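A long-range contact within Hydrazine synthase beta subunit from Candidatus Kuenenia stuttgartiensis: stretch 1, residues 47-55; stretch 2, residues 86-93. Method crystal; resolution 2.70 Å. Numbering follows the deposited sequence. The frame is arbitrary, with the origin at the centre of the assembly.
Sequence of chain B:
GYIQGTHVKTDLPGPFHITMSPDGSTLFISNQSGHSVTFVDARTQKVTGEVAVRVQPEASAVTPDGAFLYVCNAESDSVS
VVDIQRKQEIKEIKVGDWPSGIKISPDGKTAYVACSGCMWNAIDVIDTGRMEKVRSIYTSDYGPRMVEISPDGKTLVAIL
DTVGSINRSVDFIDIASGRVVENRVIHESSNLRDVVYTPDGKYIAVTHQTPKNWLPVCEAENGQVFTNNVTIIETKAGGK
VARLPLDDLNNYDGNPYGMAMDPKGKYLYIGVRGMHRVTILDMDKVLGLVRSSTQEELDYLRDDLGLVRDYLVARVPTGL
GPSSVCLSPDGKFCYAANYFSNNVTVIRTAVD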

# COMPACT_ATOMS: atom_id res chain seq x y z
N VAL B 47 -17.23 -22.45 -57.85
CA VAL B 47 -17.17 -23.91 -57.84
C VAL B 47 -16.95 -24.39 -59.27
O VAL B 47 -17.79 -24.19 -60.14
CB VAL B 47 -18.45 -24.54 -57.27
CG1 VAL B 47 -18.39 -26.06 -57.38
CG2 VAL B 47 -18.65 -24.11 -55.82
N THR B 48 -15.81 -25.05 -59.49
CA THR B 48 -15.44 -25.49 -60.82
C THR B 48 -15.80 -26.94 -61.08
O THR B 48 -15.61 -27.45 -62.19
CB THR B 48 -13.93 -25.28 -61.06
OG1 THR B 48 -13.19 -25.98 -60.06
CG2 THR B 48 -13.58 -23.80 -61.02
N GLY B 49 -16.31 -27.62 -60.06
CA GLY B 49 -16.75 -28.99 -60.22
C GLY B 49 -16.93 -29.74 -58.91
O GLY B 49 -16.50 -29.28 -57.85
N GLU B 50 -17.58 -30.90 -58.99
CA GLU B 50 -17.74 -31.78 -57.84
C GLU B 50 -17.40 -33.21 -58.24
O GLU B 50 -18.08 -33.80 -59.09
CB GLU B 50 -19.16 -31.68 -57.29
CG GLU B 50 -19.39 -32.45 -56.00
CD GLU B 50 -20.76 -32.17 -55.40
OE1 GLU B 50 -21.49 -31.33 -55.97
OE2 GLU B 50 -21.09 -32.77 -54.36
N VAL B 51 -16.36 -33.77 -57.63
CA VAL B 51 -15.88 -35.10 -58.00
C VAL B 51 -16.37 -36.16 -57.02
O VAL B 51 -16.11 -36.07 -55.82
CB VAL B 51 -14.34 -35.14 -58.06
CG1 VAL B 51 -13.87 -36.54 -58.43
CG2 VAL B 51 -13.82 -34.12 -59.06
N ALA B 52 -17.05 -37.17 -57.54
CA ALA B 52 -17.62 -38.22 -56.70
C ALA B 52 -16.55 -39.16 -56.15
O ALA B 52 -15.68 -39.63 -56.88
CB ALA B 52 -18.66 -39.00 -57.48
N VAL B 53 -16.63 -39.42 -54.85
CA VAL B 53 -15.76 -40.38 -54.19
C VAL B 53 -16.61 -41.37 -53.40
O VAL B 53 -17.83 -41.36 -53.50
CB VAL B 53 -14.75 -39.70 -53.23
CG1 VAL B 53 -13.74 -38.87 -54.02
CG2 VAL B 53 -15.48 -38.84 -52.21
N ARG B 54 -15.95 -42.22 -52.62
CA ARG B 54 -16.65 -43.22 -51.82
C ARG B 54 -17.34 -42.57 -50.62
O ARG B 54 -17.35 -41.35 -50.47
CB ARG B 54 -15.69 -44.31 -51.36
CG ARG B 54 -14.87 -44.93 -52.47
CD ARG B 54 -15.73 -45.32 -53.66
NE ARG B 54 -14.94 -45.94 -54.72
CZ ARG B 54 -15.38 -46.14 -55.96
NH1 ARG B 54 -16.60 -45.76 -56.30
NH2 ARG B 54 -14.60 -46.71 -56.86
N VAL B 55 -17.93 -43.41 -49.77
CA VAL B 55 -18.77 -42.95 -48.67
C VAL B 55 -18.02 -42.16 -47.59
O VAL B 55 -17.01 -42.62 -47.06
CB VAL B 55 -19.49 -44.14 -48.00
CG1 VAL B 55 -20.57 -43.65 -47.05
CG2 VAL B 55 -20.09 -45.05 -49.06
N ARG B 86 -8.67 -34.10 -64.78
CA ARG B 86 -9.77 -34.85 -65.37
C ARG B 86 -11.04 -34.77 -64.53
O ARG B 86 -12.13 -35.06 -65.02
CB ARG B 86 -9.39 -36.31 -65.57
CG ARG B 86 -8.39 -36.56 -66.69
CD ARG B 86 -8.11 -38.05 -66.82
NE ARG B 86 -9.34 -38.83 -66.95
CZ ARG B 86 -9.41 -40.15 -66.84
NH1 ARG B 86 -8.31 -40.85 -66.59
NH2 ARG B 86 -10.57 -40.77 -66.97
N LYS B 87 -10.88 -34.38 -63.27
CA LYS B 87 -11.99 -34.30 -62.31
C LYS B 87 -12.70 -35.65 -62.18
O LYS B 87 -13.93 -35.73 -62.21
CB LYS B 87 -12.99 -33.22 -62.73
CG LYS B 87 -12.36 -31.87 -63.05
CD LYS B 87 -13.37 -30.93 -63.68
CE LYS B 87 -12.71 -29.62 -64.11
NZ LYS B 87 -12.14 -28.88 -62.96
N GLN B 88 -11.91 -36.71 -62.02
CA GLN B 88 -12.44 -38.08 -61.97
C GLN B 88 -11.61 -38.96 -61.03
O GLN B 88 -10.39 -38.83 -60.97
CB GLN B 88 -12.47 -38.67 -63.38
CG GLN B 88 -12.82 -40.15 -63.45
CD GLN B 88 -14.29 -40.42 -63.19
OE1 GLN B 88 -15.11 -39.51 -63.23
NE2 GLN B 88 -14.62 -41.68 -62.94
N GLU B 89 -12.27 -39.86 -60.30
CA GLU B 89 -11.55 -40.79 -59.43
C GLU B 89 -11.00 -41.96 -60.24
O GLU B 89 -11.77 -42.72 -60.83
CB GLU B 89 -12.47 -41.31 -58.32
CG GLU B 89 -11.87 -42.45 -57.51
CD GLU B 89 -12.92 -43.25 -56.76
OE1 GLU B 89 -12.55 -44.01 -55.84
OE2 GLU B 89 -14.12 -43.12 -57.09
N ILE B 90 -9.68 -42.11 -60.26
CA ILE B 90 -9.07 -43.17 -61.05
C ILE B 90 -8.77 -44.47 -60.30
O ILE B 90 -8.49 -45.49 -60.94
CB ILE B 90 -7.74 -42.67 -61.66
CG1 ILE B 90 -6.75 -42.32 -60.56
CG2 ILE B 90 -7.99 -41.48 -62.57
CD1 ILE B 90 -5.50 -41.62 -61.05
N LYS B 91 -8.84 -44.46 -58.97
CA LYS B 91 -8.62 -45.69 -58.21
C LYS B 91 -9.18 -45.63 -56.79
O LYS B 91 -9.40 -44.54 -56.24
CB LYS B 91 -7.12 -46.02 -58.16
CG LYS B 91 -6.81 -47.49 -57.85
CD LYS B 91 -5.33 -47.80 -58.02
CE LYS B 91 -5.04 -49.27 -57.71
NZ LYS B 91 -3.61 -49.62 -57.93
N GLU B 92 -9.39 -46.80 -56.18
CA GLU B 92 -9.71 -46.89 -54.76
C GLU B 92 -8.80 -47.90 -54.07
O GLU B 92 -8.84 -49.09 -54.36
CB GLU B 92 -11.18 -47.29 -54.56
CG GLU B 92 -11.54 -47.55 -53.11
CD GLU B 92 -12.97 -48.04 -52.94
OE1 GLU B 92 -13.30 -48.56 -51.85
OE2 GLU B 92 -13.76 -47.91 -53.90
N ILE B 93 -7.98 -47.41 -53.14
CA ILE B 93 -7.10 -48.26 -52.36
C ILE B 93 -7.74 -48.55 -51.01
O ILE B 93 -8.33 -47.67 -50.40
CB ILE B 93 -5.72 -47.60 -52.14
CG1 ILE B 93 -5.23 -46.96 -53.44
CG2 ILE B 93 -4.71 -48.62 -51.62
CD1 ILE B 93 -3.97 -46.16 -53.28

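A charged side chain that reaches across a protein surface need not treat all its partners alike, and the contact between residues 47-55 and 86-93 of the hydrazine synthase beta subunit illustrates how one arginine can meet two carboxylates in different ways. Strands 47-52 and 88-93 run in broadly the same direction, with an angle of 27° between them, and their axes approach to 6.4 Å. No backbone hydrogen bond joins the two stretches; side chains make the contact.

R54 lies just beyond the end of the first strand, and its CA-to-CB bond points toward the second stretch. Its NE donates a hydrogen bond to E92 OE2 at 2.4 Å, and the same pair forms a salt bridge. The distance is very short, and the N-H...acceptor angle of 119° is far from linear, so at 2.70 Å resolution the exact separation deserves caution. The second acidic partner is E89, whose OE1 lies 3.3 Å from R54 NE, over one face of the guanidinium. From that position the carboxylate can offset the positive charge, but no N-H points at it. This is a salt bridge without a hydrogen bond; 3.3 Å by itself would not rule out a hydrogen bond, but the out-of-plane position does.

The bookkeeping of the acceptors follows. E89 OE1 is hydrogen-bonded elsewhere in the structure; toward R54 it offers charge alone, because it lies well out of the guanidinium plane. E92 divides its two oxygens: OE2 accepts from R54, whereas OE1 is hydrogen-bonded to a residue adjoining one of the stretches. E89 OE2 comes within 3.8 Å of A52 O, a meeting of two acceptor atoms that amounts to proximity rather than a bond.

At the other end, the CA-to-CB bond of K87 points sideways, but the end of its chain comes nearer the first strand. Its NZ stands 3.8 Å from T48 O and 4.2 Å from T48 OG1, too far in either case to count as a hydrogen bond. T48 OG1 is satisfied elsewhere in the structure and does not depend on the lysine. A CB on the neighbouring G49 would lie 3.7 Å from K87 CD, an ordinary contact; what calls for glycine is the backbone, at whose angles a CB would be jammed against the preceding carbonyl O.

Between the polar ends, V51 packs its methyls against the backbone of K87 and E89 and against K87 CB. It is buried and points toward the second stretch, with CG2 3.5 Å from K87 O and 3.9 Å from K87 CB, while CG1 lies 4.1 Å from E89 N.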